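Local coordinates for protein adenylation domain (Streptomyces sp., PDB 5N9X) that belongs to the AMP-binding (ANL) family of adenylation domains and is modelled with adenosine-5'-triphosphate and threonine bound, at residues 36-41 with 247-252; 200-205 with 275-280; 205-210 with 215-220; 229-232 with 236-239; 254-257 with 263-266. One frame throughout, in Å; residues are numbered along the deposited sequence.

In the fold
Burial and chemistry change together across these five contacts. Interactions 3 and 5 are buried. Interaction 3 ties a carboxylate to a loop by three hydrogen bonds, one of them weak, whereas interaction 5 rests on two leucines and the amide of a glutamine. Interactions 1 and 2 are partly buried and rely on arginine-aspartate salt bridges; they touch each other through Thr252, whose OG1 meets Asp201. Interaction 4 lies at the surface and is mostly an arginine packed on a leucine and a proline. Strands 35-39, 227-230 and 202-205 of one sheet carry the first segments of interactions 1, 4 and 2. Interaction 3 follows directly from strand 202-205, and interaction 5 starts from strand 253-256.

Interaction 1 of 5, residues 36-41 with 247-252; sequences ALHIDD and RDRGIT
With chi1 at -163°, His38 turns its imidazole anti to the backbone N and out toward Arg249, whose chain kinks at chi2 (-56°) before running out to the segment 36-41. The two side chains cross at about a right angle, and NH1 of Arg249 stands 3.1 Å from NE2 of His38, an approach whose angle is too poor for a hydrogen bond. The firm link is made at the other terminal nitrogen. Arg249 NH2 donates to Asp41 OD1 at 3.1 Å, a salt bridge in which the oxygen lies close to the guanidinium plane and is met nearly along its C-O axis. Over one face of the same group sits the carbonyl of Asp40, with its O 3.1 Å from Arg249 CZ, so the guanidinium has an oxygen above it as well as one at its edge. A water joins His38 ND1 to Arg249 O, and that ND1 also bonds Glu227. Gly250, at positive phi, ends helix 239-248 in a Schellman motif. The contact sets the residue just after this helix against the end of strand 35-39 and the turn that follows it; the strand runs between strands 42-45 and 227-230, with Arg249 also touching Val229 of the latter.

Interaction 2 of 5, residues 200-205 with 275-280; sequences DDRWLL and LPELRY
Asp201 and Arg279 meet with carboxylate and guanidinium planes turned 34° apart, and the oxygen approaches obliquely, tilted from the guanidinium plane. Arg202 instead offers its edge to Glu277, whose carboxylate plane stands nearly upright to it at 82°. Arg279 NH1 donates to Asp201 OD1 at 3.0 Å, using the syn lone pair of that oxygen, although the angle at the hydrogen, 131°, is well short of straight. A bend at chi3 turns the guanidinium so that NH1 comes to the carboxylate, and the methylene CD of Arg279 lies 3.3 Å from the same Asp201 OD1. Arg202 NH1 and Glu277 OE1, 3.7 Å apart, make only a long salt bridge.

Asp201 is gripped further from outside the pair: Thr252 OG1 bonds its OD1 and Ser198 N its OD2, while Arg279 NH2 reaches the carbonyl of Ser196. This buried carboxylate is thus held at both oxygens, which would probably favour its charged form. Leu275 to Leu278 form a type I turn closed by a bond from Leu278 N to Leu275 O, 3.1 Å long. That turn belongs to the return loop of a beta-alpha-beta unit, leading from helix 258-271 into strand 280-284, and the loop around it is tied to the beginning of strand 202-205, firmly through Arg279 and Asp201 and loosely through Glu277.

Interaction 3 of 5, residues 205-210 with 215-220; sequences LFHSMA and VWEIWG
Glu217 and His207 cross at about a right angle inside a beta-alpha-beta crossover, where strand 202-205 passes through a loop into helix 213-222 and the chain returns as parallel strand 227-230. The glutamate extends from the helix, straight beyond CG (chi2 175°), and delivers its carboxylate to the loop. There His207 presents the edge of its ring: ND1 donates to Glu217 OE2 at 2.8 Å, with the oxygen close to the ring plane. Seen from the carboxylate the bond is less regular, since the nitrogen stands 50° out of its plane. The other oxygen, OE1, uses its syn lone pair to accept from His207 N at 3.1 Å, and Phe206 N adds a weak bond to OE2. Backbone and ring are therefore held by one buried acid, fixing both the path of the loop and the rotation of the imidazole.

Phe206 covers one face of this ring, its CD1 over the centre. Phe211 and Phe213, which line the threonine pocket, also meet the imidazole, whose side chain lies about 7 Å from the bound threonine. The carboxylate thus appears to act as a second-shell brace for the pocket wall.

Apolar packing continues on the next helical residue. Leu205 and Ile218 lie side by side, pointing the same way, with Leu205 CD1 3.7 Å from Ile218 CG1. Met209 crosses Ile218 at about a right angle, its chain bent at chi3 so that CE reaches Ile218 CD1 at 4.2 Å.

Interaction 4 of 5, residues 229-232 with 236-239; sequences VVLP and ARTP
Arg237 stretches from CB toward Leu231 and Pro232, its chain extended at chi2 (170°) and then sharply bent at chi3 (35°), a fold that lays one face of the guanidinium over Leu231. The contact begins at NE, which lies 4.0 Å from Leu231 CG. One step on, CZ has the same carbon 3.9 Å away, and Leu231 CG stands over the centre of one face of the flat group. NH1 continues along the leucine, meeting Leu231 CD1 at 3.9 Å, and it also comes to 4.2 Å from Pro232 CD. NH2 is near the pyrrolidine ring of Pro232, but its position is doubtful, because the carbonyl O of Pro232, at the guanidinium edge, is modelled too close to it for a real bond.

The connection in which this happens follows strand 227-230 and leads into helix 239-248, as in the strand-to-helix links of alpha/beta folds. Thr238 stands at the N-cap of that helix, and its OG1 caps a backbone nitrogen in the first turn. In return Glu241 OE1 accepts from Thr238 N, consistent with a capping box.

Both residues that receive the arginine have further neighbours in the chain. Pro232 also touches Asp40, in the turn after strand 35-39, while Leu231 packs on Phe206 in the loop after strand 202-205.

Interaction 5 of 5, residues 254-257 with 263-266; sequences LNQT and ALTT
Leu264 gives the largest share of the buried surface, with Gln256 second and Leu254 third; the three side chains carry the whole contact. Leu264 projects from helix 258-271 with CG anti to its backbone N (chi1 180°), which carries CD2 to the strand. This CD2 is the touching branch. From the strand comes Leu254, whose side chain meets it tip to tip, the two CD2 methyls only 3.5 Å apart, a close approach for two carbons.

Gln256 points from the same side of the strand as Leu254, two residues on, and reaches Leu264 across its flank at about a right angle. The chain bends at chi2 (-80°) and folds the amide back along the strand, bringing OE1 within 3.5 Å of Leu264 CD2 and 3.7 Å of Leu264 CB. These are van der Waals contacts between a polar oxygen and a hydrocarbon. The amide nitrogen has its own anchor: Gln256 NE2 donates to the backbone O of Asn255 at 3.2 Å, a nearly straight bond (161°) that lies in the plane of the amide and fixes how it is turned. One end of the amide is thus tied to the strand while the other rests on the leucine.

Strand 253-256, helix 258-271 and strand 280-284 form a beta-alpha-beta unit, and this packing seats the helix on its first strand. Thr257, the N-cap just before the helix, caps Ala260 N with its OG1. Leu254 is also touched by Leu204 of strand 202-205, by Leu278 and by Val281 of the paired strand 280-284, while Phe206 lies against Gln256.

Interaction 1 of 5, residues 36-41 with 247-252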
# COMPACT_ATOMS: atom_id res chain seq x y z
N ALA A 36 -7.90 -0.37 -22.19
CA ALA A 36 -6.96 -0.61 -21.12
C ALA A 36 -6.97 0.56 -20.11
O ALA A 36 -6.99 0.35 -18.89
CB ALA A 36 -5.56 -0.83 -21.68
N LEU A 37 -6.94 1.79 -20.63
CA LEU A 37 -6.90 2.97 -19.78
C LEU A 37 -8.07 3.88 -20.07
O LEU A 37 -8.43 4.09 -21.23
CB LEU A 37 -5.59 3.75 -19.96
CG LEU A 37 -4.25 3.01 -19.82
CD1 LEU A 37 -3.11 3.97 -20.06
CD2 LEU A 37 -4.10 2.32 -18.46
N HIS A 38 -8.66 4.40 -18.99
CA HIS A 38 -9.76 5.36 -19.07
C HIS A 38 -9.42 6.58 -18.22
O HIS A 38 -9.45 6.51 -16.99
CB HIS A 38 -11.06 4.72 -18.59
CG HIS A 38 -12.30 5.47 -19.00
ND1 HIS A 38 -13.56 4.97 -18.78
CD2 HIS A 38 -12.46 6.65 -19.64
CE1 HIS A 38 -14.45 5.83 -19.25
NE2 HIS A 38 -13.82 6.85 -19.78
N ILE A 39 -9.09 7.69 -18.87
CA ILE A 39 -8.69 8.90 -18.16
C ILE A 39 -9.66 10.02 -18.54
O ILE A 39 -9.57 10.61 -19.63
CB ILE A 39 -7.23 9.29 -18.47
CG1 ILE A 39 -6.31 8.07 -18.30
CG2 ILE A 39 -6.77 10.47 -17.61
CD1 ILE A 39 -6.02 7.33 -19.58
N ASP A 40 -10.58 10.30 -17.62
CA ASP A 40 -11.76 11.11 -17.88
C ASP A 40 -12.52 10.53 -19.09
O ASP A 40 -13.03 9.42 -19.00
CB ASP A 40 -11.38 12.59 -18.10
CG ASP A 40 -10.90 13.26 -16.82
OD1 ASP A 40 -11.41 12.91 -15.72
OD2 ASP A 40 -9.99 14.11 -16.90
N ASP A 41 -12.57 11.26 -20.21
CA ASP A 41 -13.24 10.77 -21.43
C ASP A 41 -12.27 10.06 -22.37
O ASP A 41 -12.66 9.56 -23.42
CB ASP A 41 -13.91 11.91 -22.20
CG ASP A 41 -14.97 12.63 -21.40
OD1 ASP A 41 -15.12 12.35 -20.18
OD2 ASP A 41 -15.66 13.49 -22.01
N ARG A 247 -19.12 5.85 -8.87
CA ARG A 247 -20.40 5.46 -9.45
C ARG A 247 -20.37 5.68 -10.95
O ARG A 247 -20.55 4.73 -11.72
CB ARG A 247 -21.55 6.25 -8.81
CG ARG A 247 -22.87 6.18 -9.57
CD ARG A 247 -23.30 7.57 -10.00
NE ARG A 247 -23.94 8.30 -8.91
CZ ARG A 247 -23.84 9.61 -8.73
NH1 ARG A 247 -23.12 10.34 -9.57
NH2 ARG A 247 -24.44 10.19 -7.71
N ASP A 248 -20.10 6.91 -11.37
CA ASP A 248 -20.15 7.27 -12.79
C ASP A 248 -19.20 6.51 -13.73
O ASP A 248 -19.58 6.24 -14.87
CB ASP A 248 -19.94 8.79 -12.96
CG ASP A 248 -21.04 9.63 -12.30
OD1 ASP A 248 -22.21 9.20 -12.39
OD2 ASP A 248 -20.78 10.72 -11.75
N ARG A 249 -17.99 6.17 -13.30
CA ARG A 249 -17.09 5.43 -14.17
C ARG A 249 -17.31 3.92 -14.01
O ARG A 249 -16.60 3.11 -14.61
CB ARG A 249 -15.63 5.79 -13.89
CG ARG A 249 -15.25 7.20 -14.32
CD ARG A 249 -15.54 7.44 -15.80
NE ARG A 249 -15.43 8.86 -16.15
CZ ARG A 249 -15.64 9.38 -17.36
NH1 ARG A 249 -15.95 8.59 -18.39
NH2 ARG A 249 -15.52 10.69 -17.56
N GLY A 250 -18.30 3.55 -13.19
CA GLY A 250 -18.78 2.17 -13.08
C GLY A 250 -17.82 1.17 -12.47
O GLY A 250 -17.79 -0.00 -12.84
N ILE A 251 -17.01 1.63 -11.52
CA ILE A 251 -16.00 0.80 -10.89
C ILE A 251 -16.56 -0.45 -10.22
O ILE A 251 -17.54 -0.40 -9.48
CB ILE A 251 -15.20 1.66 -9.90
CG1 ILE A 251 -14.29 2.59 -10.69
CG2 ILE A 251 -14.38 0.80 -8.94
CD1 ILE A 251 -14.15 3.91 -10.09
N THR A 252 -15.94 -1.59 -10.51
CA THR A 252 -16.35 -2.87 -9.93
C THR A 252 -15.36 -3.35 -8.85
O THR A 252 -15.71 -4.16 -7.98
CB THR A 252 -16.50 -3.96 -11.03
OG1 THR A 252 -15.23 -4.19 -11.64
CG2 THR A 252 -17.49 -3.52 -12.11
O HOH W 1 -15.70 3.42 -16.96

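Interaction 2 of 5, residues 200-205 with 275-280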
# COMPACT_ATOMS: atom_id res chain seq x y z
N ASP A 200 -14.43 -7.81 -17.83
CA ASP A 200 -15.48 -6.81 -17.74
C ASP A 200 -15.30 -5.81 -16.58
O ASP A 200 -15.97 -4.77 -16.53
CB ASP A 200 -16.84 -7.50 -17.61
CG ASP A 200 -17.21 -8.27 -18.86
OD1 ASP A 200 -16.99 -7.76 -19.97
OD2 ASP A 200 -17.70 -9.41 -18.72
N ASP A 201 -14.38 -6.12 -15.67
CA ASP A 201 -14.19 -5.27 -14.50
C ASP A 201 -13.62 -3.87 -14.83
O ASP A 201 -13.03 -3.64 -15.88
CB ASP A 201 -13.28 -5.99 -13.46
CG ASP A 201 -14.04 -7.05 -12.67
OD1 ASP A 201 -15.10 -6.72 -12.11
OD2 ASP A 201 -13.59 -8.22 -12.62
N ARG A 202 -13.88 -2.93 -13.92
CA ARG A 202 -13.23 -1.64 -13.94
C ARG A 202 -12.50 -1.45 -12.62
O ARG A 202 -13.13 -1.48 -11.55
CB ARG A 202 -14.22 -0.50 -14.14
CG ARG A 202 -14.57 -0.19 -15.58
CD ARG A 202 -15.99 -0.63 -15.87
NE ARG A 202 -16.48 -0.10 -17.13
CZ ARG A 202 -17.76 -0.12 -17.49
NH1 ARG A 202 -18.68 -0.64 -16.69
NH2 ARG A 202 -18.12 0.39 -18.67
N TRP A 203 -11.18 -1.27 -12.69
CA TRP A 203 -10.36 -1.07 -11.51
C TRP A 203 -10.07 0.43 -11.39
O TRP A 203 -9.88 1.12 -12.39
CB TRP A 203 -9.06 -1.86 -11.61
CG TRP A 203 -9.22 -3.35 -11.46
CD1 TRP A 203 -9.89 -4.20 -12.30
CD2 TRP A 203 -8.64 -4.18 -10.45
NE1 TRP A 203 -9.78 -5.48 -11.86
CE2 TRP A 203 -9.03 -5.51 -10.72
CE3 TRP A 203 -7.84 -3.92 -9.33
CZ2 TRP A 203 -8.65 -6.58 -9.91
CZ3 TRP A 203 -7.45 -4.98 -8.55
CH2 TRP A 203 -7.86 -6.30 -8.83
N LEU A 204 -10.07 0.94 -10.16
CA LEU A 204 -9.76 2.35 -9.97
C LEU A 204 -8.29 2.46 -9.60
O LEU A 204 -7.84 1.78 -8.70
CB LEU A 204 -10.65 2.94 -8.87
CG LEU A 204 -10.51 4.44 -8.59
CD1 LEU A 204 -10.89 5.23 -9.84
CD2 LEU A 204 -11.37 4.86 -7.41
N LEU A 205 -7.52 3.29 -10.31
CA LEU A 205 -6.16 3.58 -9.84
C LEU A 205 -6.24 4.74 -8.82
O LEU A 205 -6.11 5.93 -9.16
CB LEU A 205 -5.21 3.90 -11.00
CG LEU A 205 -3.77 4.26 -10.57
CD1 LEU A 205 -3.05 3.01 -10.16
CD2 LEU A 205 -3.00 4.92 -11.71
N LEU A 275 -24.02 2.46 -5.47
CA LEU A 275 -22.95 1.90 -6.28
C LEU A 275 -23.24 0.48 -6.74
O LEU A 275 -22.53 -0.45 -6.39
CB LEU A 275 -21.63 1.95 -5.50
CG LEU A 275 -21.23 3.35 -5.00
CD1 LEU A 275 -20.23 3.30 -3.84
CD2 LEU A 275 -20.73 4.20 -6.12
N PRO A 276 -24.29 0.30 -7.56
CA PRO A 276 -24.73 -1.06 -7.89
C PRO A 276 -23.70 -1.90 -8.66
O PRO A 276 -23.77 -3.14 -8.65
CB PRO A 276 -25.96 -0.82 -8.76
CG PRO A 276 -25.70 0.51 -9.41
CD PRO A 276 -25.04 1.32 -8.32
N GLU A 277 -22.74 -1.24 -9.31
CA GLU A 277 -21.71 -1.95 -10.06
C GLU A 277 -20.53 -2.46 -9.22
O GLU A 277 -19.78 -3.33 -9.68
CB GLU A 277 -21.19 -1.04 -11.18
CG GLU A 277 -22.29 -0.52 -12.10
CD GLU A 277 -21.78 -0.10 -13.46
OE1 GLU A 277 -21.36 -0.99 -14.23
OE2 GLU A 277 -21.82 1.10 -13.76
N LEU A 278 -20.36 -1.93 -8.00
CA LEU A 278 -19.27 -2.38 -7.13
C LEU A 278 -19.36 -3.88 -6.79
O LEU A 278 -20.36 -4.33 -6.22
CB LEU A 278 -19.22 -1.58 -5.83
CG LEU A 278 -17.96 -0.73 -5.60
CD1 LEU A 278 -17.93 -0.10 -4.22
CD2 LEU A 278 -16.73 -1.56 -5.83
N ARG A 279 -18.32 -4.63 -7.15
CA ARG A 279 -18.28 -6.06 -6.84
C ARG A 279 -17.37 -6.33 -5.66
O ARG A 279 -17.67 -7.16 -4.83
CB ARG A 279 -17.82 -6.89 -8.06
CG ARG A 279 -18.63 -6.71 -9.31
CD ARG A 279 -17.95 -7.37 -10.50
NE ARG A 279 -17.94 -8.82 -10.39
CZ ARG A 279 -16.85 -9.58 -10.30
NH1 ARG A 279 -15.63 -9.02 -10.31
NH2 ARG A 279 -16.96 -10.90 -10.19
N TYR A 280 -16.25 -5.61 -5.59
CA TYR A 280 -15.30 -5.80 -4.49
C TYR A 280 -14.79 -4.49 -3.93
O TYR A 280 -14.42 -3.59 -4.66
CB TYR A 280 -14.07 -6.61 -4.94
CG TYR A 280 -14.30 -8.05 -5.30
CD1 TYR A 280 -14.38 -9.03 -4.31
CD2 TYR A 280 -14.36 -8.44 -6.63
CE1 TYR A 280 -14.55 -10.37 -4.64
CE2 TYR A 280 -14.53 -9.77 -6.98
CZ TYR A 280 -14.63 -10.74 -5.98
OH TYR A 280 -14.80 -12.06 -6.34

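Interaction 3 of 5, residues 205-210 with 215-220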
# COMPACT_ATOMS: atom_id res chain seq x y z
N LEU A 205 -7.52 3.29 -10.31
CA LEU A 205 -6.16 3.58 -9.84
C LEU A 205 -6.24 4.74 -8.82
O LEU A 205 -6.11 5.93 -9.16
CB LEU A 205 -5.21 3.90 -11.00
CG LEU A 205 -3.77 4.26 -10.57
CD1 LEU A 205 -3.05 3.01 -10.16
CD2 LEU A 205 -3.00 4.92 -11.71
N PHE A 206 -6.51 4.38 -7.57
CA PHE A 206 -6.64 5.36 -6.52
C PHE A 206 -5.28 5.75 -5.89
O PHE A 206 -5.12 6.85 -5.38
CB PHE A 206 -7.61 4.82 -5.44
CG PHE A 206 -7.91 5.80 -4.34
CD1 PHE A 206 -7.07 5.90 -3.23
CD2 PHE A 206 -9.00 6.64 -4.42
CE1 PHE A 206 -7.34 6.80 -2.22
CE2 PHE A 206 -9.28 7.55 -3.40
CZ PHE A 206 -8.44 7.63 -2.30
N HIS A 207 -4.29 4.86 -5.97
CA HIS A 207 -3.08 5.03 -5.18
C HIS A 207 -1.82 5.47 -5.96
O HIS A 207 -1.71 5.25 -7.16
CB HIS A 207 -2.77 3.73 -4.41
CG HIS A 207 -3.79 3.38 -3.38
ND1 HIS A 207 -4.88 2.57 -3.64
CD2 HIS A 207 -3.91 3.76 -2.09
CE1 HIS A 207 -5.60 2.44 -2.55
NE2 HIS A 207 -5.04 3.14 -1.59
N SER A 208 -0.89 6.10 -5.24
CA SER A 208 0.34 6.61 -5.84
C SER A 208 1.12 5.52 -6.52
O SER A 208 1.15 4.39 -6.04
CB SER A 208 1.21 7.28 -4.79
OG SER A 208 2.52 7.43 -5.28
N MET A 209 1.77 5.82 -7.63
CA MET A 209 2.53 4.75 -8.27
C MET A 209 3.76 4.35 -7.42
O MET A 209 4.33 3.28 -7.64
CB MET A 209 2.90 5.15 -9.69
CG MET A 209 1.69 5.04 -10.62
SD MET A 209 2.14 5.03 -12.36
CE MET A 209 3.30 3.66 -12.32
N ALA A 210 4.09 5.18 -6.42
CA ALA A 210 5.17 4.87 -5.47
C ALA A 210 4.66 4.16 -4.20
O ALA A 210 5.39 4.07 -3.21
CB ALA A 210 5.92 6.13 -5.10
N VAL A 215 0.32 -1.32 -7.78
CA VAL A 215 0.67 -2.55 -8.51
C VAL A 215 -0.49 -3.53 -8.62
O VAL A 215 -0.76 -4.09 -9.66
CB VAL A 215 1.84 -3.26 -7.83
CG1 VAL A 215 2.27 -4.50 -8.62
CG2 VAL A 215 3.00 -2.29 -7.68
N TRP A 216 -1.16 -3.72 -7.50
CA TRP A 216 -2.34 -4.54 -7.47
C TRP A 216 -3.41 -3.92 -8.36
O TRP A 216 -4.08 -4.61 -9.13
CB TRP A 216 -2.80 -4.67 -6.03
CG TRP A 216 -4.13 -5.21 -5.78
CD1 TRP A 216 -5.20 -4.53 -5.32
CD2 TRP A 216 -4.55 -6.58 -5.90
NE1 TRP A 216 -6.27 -5.36 -5.16
CE2 TRP A 216 -5.90 -6.64 -5.50
CE3 TRP A 216 -3.92 -7.77 -6.32
CZ2 TRP A 216 -6.65 -7.84 -5.50
CZ3 TRP A 216 -4.66 -8.95 -6.32
CH2 TRP A 216 -6.01 -8.98 -5.92
N GLU A 217 -3.55 -2.61 -8.25
CA GLU A 217 -4.58 -1.91 -8.98
C GLU A 217 -4.30 -1.97 -10.49
O GLU A 217 -5.16 -2.38 -11.26
CB GLU A 217 -4.70 -0.45 -8.50
CG GLU A 217 -5.34 -0.30 -7.12
CD GLU A 217 -5.34 1.16 -6.60
OE1 GLU A 217 -4.45 1.95 -6.99
OE2 GLU A 217 -6.22 1.50 -5.79
N ILE A 218 -3.11 -1.57 -10.90
CA ILE A 218 -2.74 -1.57 -12.31
C ILE A 218 -2.82 -2.96 -12.96
O ILE A 218 -3.46 -3.14 -14.02
CB ILE A 218 -1.29 -1.02 -12.52
CG1 ILE A 218 -1.22 0.48 -12.23
CG2 ILE A 218 -0.77 -1.36 -13.90
CD1 ILE A 218 0.18 0.97 -11.69
N TRP A 219 -2.18 -3.93 -12.31
CA TRP A 219 -2.07 -5.26 -12.88
C TRP A 219 -3.32 -6.09 -12.67
O TRP A 219 -3.60 -7.01 -13.45
CB TRP A 219 -0.82 -5.94 -12.33
CG TRP A 219 0.34 -5.31 -13.00
CD1 TRP A 219 1.24 -4.44 -12.45
CD2 TRP A 219 0.69 -5.43 -14.38
NE1 TRP A 219 2.14 -4.03 -13.39
CE2 TRP A 219 1.83 -4.63 -14.59
CE3 TRP A 219 0.15 -6.14 -15.46
CZ2 TRP A 219 2.45 -4.51 -15.85
CZ3 TRP A 219 0.76 -6.04 -16.70
CH2 TRP A 219 1.90 -5.23 -16.88
N GLY A 220 -4.10 -5.77 -11.64
CA GLY A 220 -5.44 -6.31 -11.52
C GLY A 220 -6.18 -6.12 -12.84
O GLY A 220 -6.73 -7.07 -13.40

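Interaction 4 of 5, residues 229-232 with 236-239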
# COMPACT_ATOMS: atom_id res chain seq x y z
N VAL A 229 -9.31 2.65 -14.61
CA VAL A 229 -9.77 4.03 -14.53
C VAL A 229 -8.76 4.89 -13.74
O VAL A 229 -8.57 4.68 -12.54
CB VAL A 229 -11.15 4.08 -13.89
CG1 VAL A 229 -11.67 5.51 -13.86
CG2 VAL A 229 -12.10 3.17 -14.66
N VAL A 230 -8.12 5.85 -14.40
CA VAL A 230 -7.07 6.63 -13.74
C VAL A 230 -7.69 7.81 -13.01
O VAL A 230 -8.38 8.60 -13.64
CB VAL A 230 -6.01 7.15 -14.72
CG1 VAL A 230 -5.01 8.09 -14.02
CG2 VAL A 230 -5.28 5.99 -15.37
N LEU A 231 -7.48 7.92 -11.71
CA LEU A 231 -7.96 9.09 -10.99
C LEU A 231 -6.96 10.22 -11.29
O LEU A 231 -5.85 10.23 -10.76
CB LEU A 231 -8.11 8.81 -9.49
CG LEU A 231 -9.17 9.60 -8.72
CD1 LEU A 231 -10.45 9.65 -9.54
CD2 LEU A 231 -9.44 9.01 -7.33
N PRO A 232 -7.34 11.16 -12.18
CA PRO A 232 -6.34 12.16 -12.59
C PRO A 232 -5.94 13.03 -11.40
O PRO A 232 -6.70 13.15 -10.45
CB PRO A 232 -7.06 12.96 -13.67
CG PRO A 232 -8.52 12.82 -13.33
CD PRO A 232 -8.68 11.45 -12.73
N ALA A 236 -7.66 19.09 -4.86
CA ALA A 236 -8.86 19.76 -4.36
C ALA A 236 -10.11 18.91 -4.62
O ALA A 236 -11.24 19.35 -4.33
CB ALA A 236 -9.00 21.14 -4.98
N ARG A 237 -9.92 17.72 -5.18
CA ARG A 237 -11.02 16.78 -5.31
C ARG A 237 -11.42 16.31 -3.92
O ARG A 237 -10.57 15.98 -3.09
CB ARG A 237 -10.65 15.59 -6.21
CG ARG A 237 -11.36 14.28 -5.85
CD ARG A 237 -11.15 13.23 -6.92
NE ARG A 237 -9.82 13.35 -7.50
CZ ARG A 237 -9.58 13.49 -8.80
NH1 ARG A 237 -10.58 13.54 -9.67
NH2 ARG A 237 -8.33 13.61 -9.22
N THR A 238 -12.72 16.31 -3.65
CA THR A 238 -13.25 15.90 -2.36
C THR A 238 -13.51 14.39 -2.36
O THR A 238 -13.48 13.77 -3.43
CB THR A 238 -14.55 16.66 -2.03
OG1 THR A 238 -15.34 16.78 -3.21
CG2 THR A 238 -14.21 18.05 -1.51
N PRO A 239 -13.72 13.80 -1.17
CA PRO A 239 -14.20 12.42 -1.12
C PRO A 239 -15.51 12.28 -1.89
O PRO A 239 -15.76 11.24 -2.51
CB PRO A 239 -14.43 12.18 0.37
CG PRO A 239 -13.46 13.06 1.03
CD PRO A 239 -13.44 14.31 0.18

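Interaction 5 of 5, residues 254-257 with 263-266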
# COMPACT_ATOMS: atom_id res chain seq x y z
N LEU A 254 -12.84 -1.76 -6.09
CA LEU A 254 -12.30 -0.59 -5.42
C LEU A 254 -11.32 -1.02 -4.31
O LEU A 254 -11.64 -1.87 -3.46
CB LEU A 254 -13.44 0.29 -4.87
CG LEU A 254 -13.00 1.43 -3.93
CD1 LEU A 254 -12.19 2.45 -4.67
CD2 LEU A 254 -14.21 2.11 -3.35
N ASN A 255 -10.11 -0.45 -4.34
CA ASN A 255 -9.08 -0.62 -3.31
C ASN A 255 -8.90 0.61 -2.43
O ASN A 255 -8.71 1.71 -2.92
CB ASN A 255 -7.73 -0.98 -3.94
CG ASN A 255 -7.71 -2.37 -4.54
OD1 ASN A 255 -7.48 -3.35 -3.84
ND2 ASN A 255 -7.96 -2.46 -5.84
N GLN A 256 -8.95 0.42 -1.12
CA GLN A 256 -8.94 1.53 -0.18
C GLN A 256 -8.12 1.18 1.06
O GLN A 256 -8.12 0.04 1.50
CB GLN A 256 -10.37 1.90 0.24
CG GLN A 256 -11.25 2.57 -0.80
CD GLN A 256 -10.97 4.05 -0.94
OE1 GLN A 256 -11.60 4.88 -0.29
NE2 GLN A 256 -10.00 4.40 -1.79
N THR A 257 -7.44 2.15 1.63
CA THR A 257 -7.02 1.97 3.01
C THR A 257 -8.25 2.17 3.88
O THR A 257 -9.22 2.76 3.43
CB THR A 257 -5.92 2.92 3.40
OG1 THR A 257 -6.42 4.24 3.27
CG2 THR A 257 -4.71 2.71 2.49
N ALA A 263 -13.68 7.86 5.11
CA ALA A 263 -14.05 9.14 4.52
C ALA A 263 -14.92 8.96 3.26
O ALA A 263 -15.81 9.77 2.99
CB ALA A 263 -12.80 9.92 4.21
N LEU A 264 -14.64 7.92 2.47
CA LEU A 264 -15.47 7.61 1.33
C LEU A 264 -16.92 7.31 1.76
O LEU A 264 -17.89 7.80 1.18
CB LEU A 264 -14.87 6.43 0.57
CG LEU A 264 -15.66 6.00 -0.66
CD1 LEU A 264 -15.94 7.21 -1.54
CD2 LEU A 264 -14.90 4.93 -1.44
N THR A 265 -17.03 6.50 2.79
CA THR A 265 -18.32 6.09 3.31
C THR A 265 -19.17 7.25 3.79
O THR A 265 -20.38 7.26 3.59
CB THR A 265 -18.14 5.09 4.45
OG1 THR A 265 -17.36 3.99 3.96
CG2 THR A 265 -19.49 4.59 4.96
N THR A 266 -18.52 8.22 4.43
CA THR A 266 -19.21 9.39 4.92
C THR A 266 -19.88 10.09 3.75
O THR A 266 -21.05 10.46 3.81
CB THR A 266 -18.26 10.35 5.63
OG1 THR A 266 -17.64 9.67 6.74
CG2 THR A 266 -19.01 11.57 6.13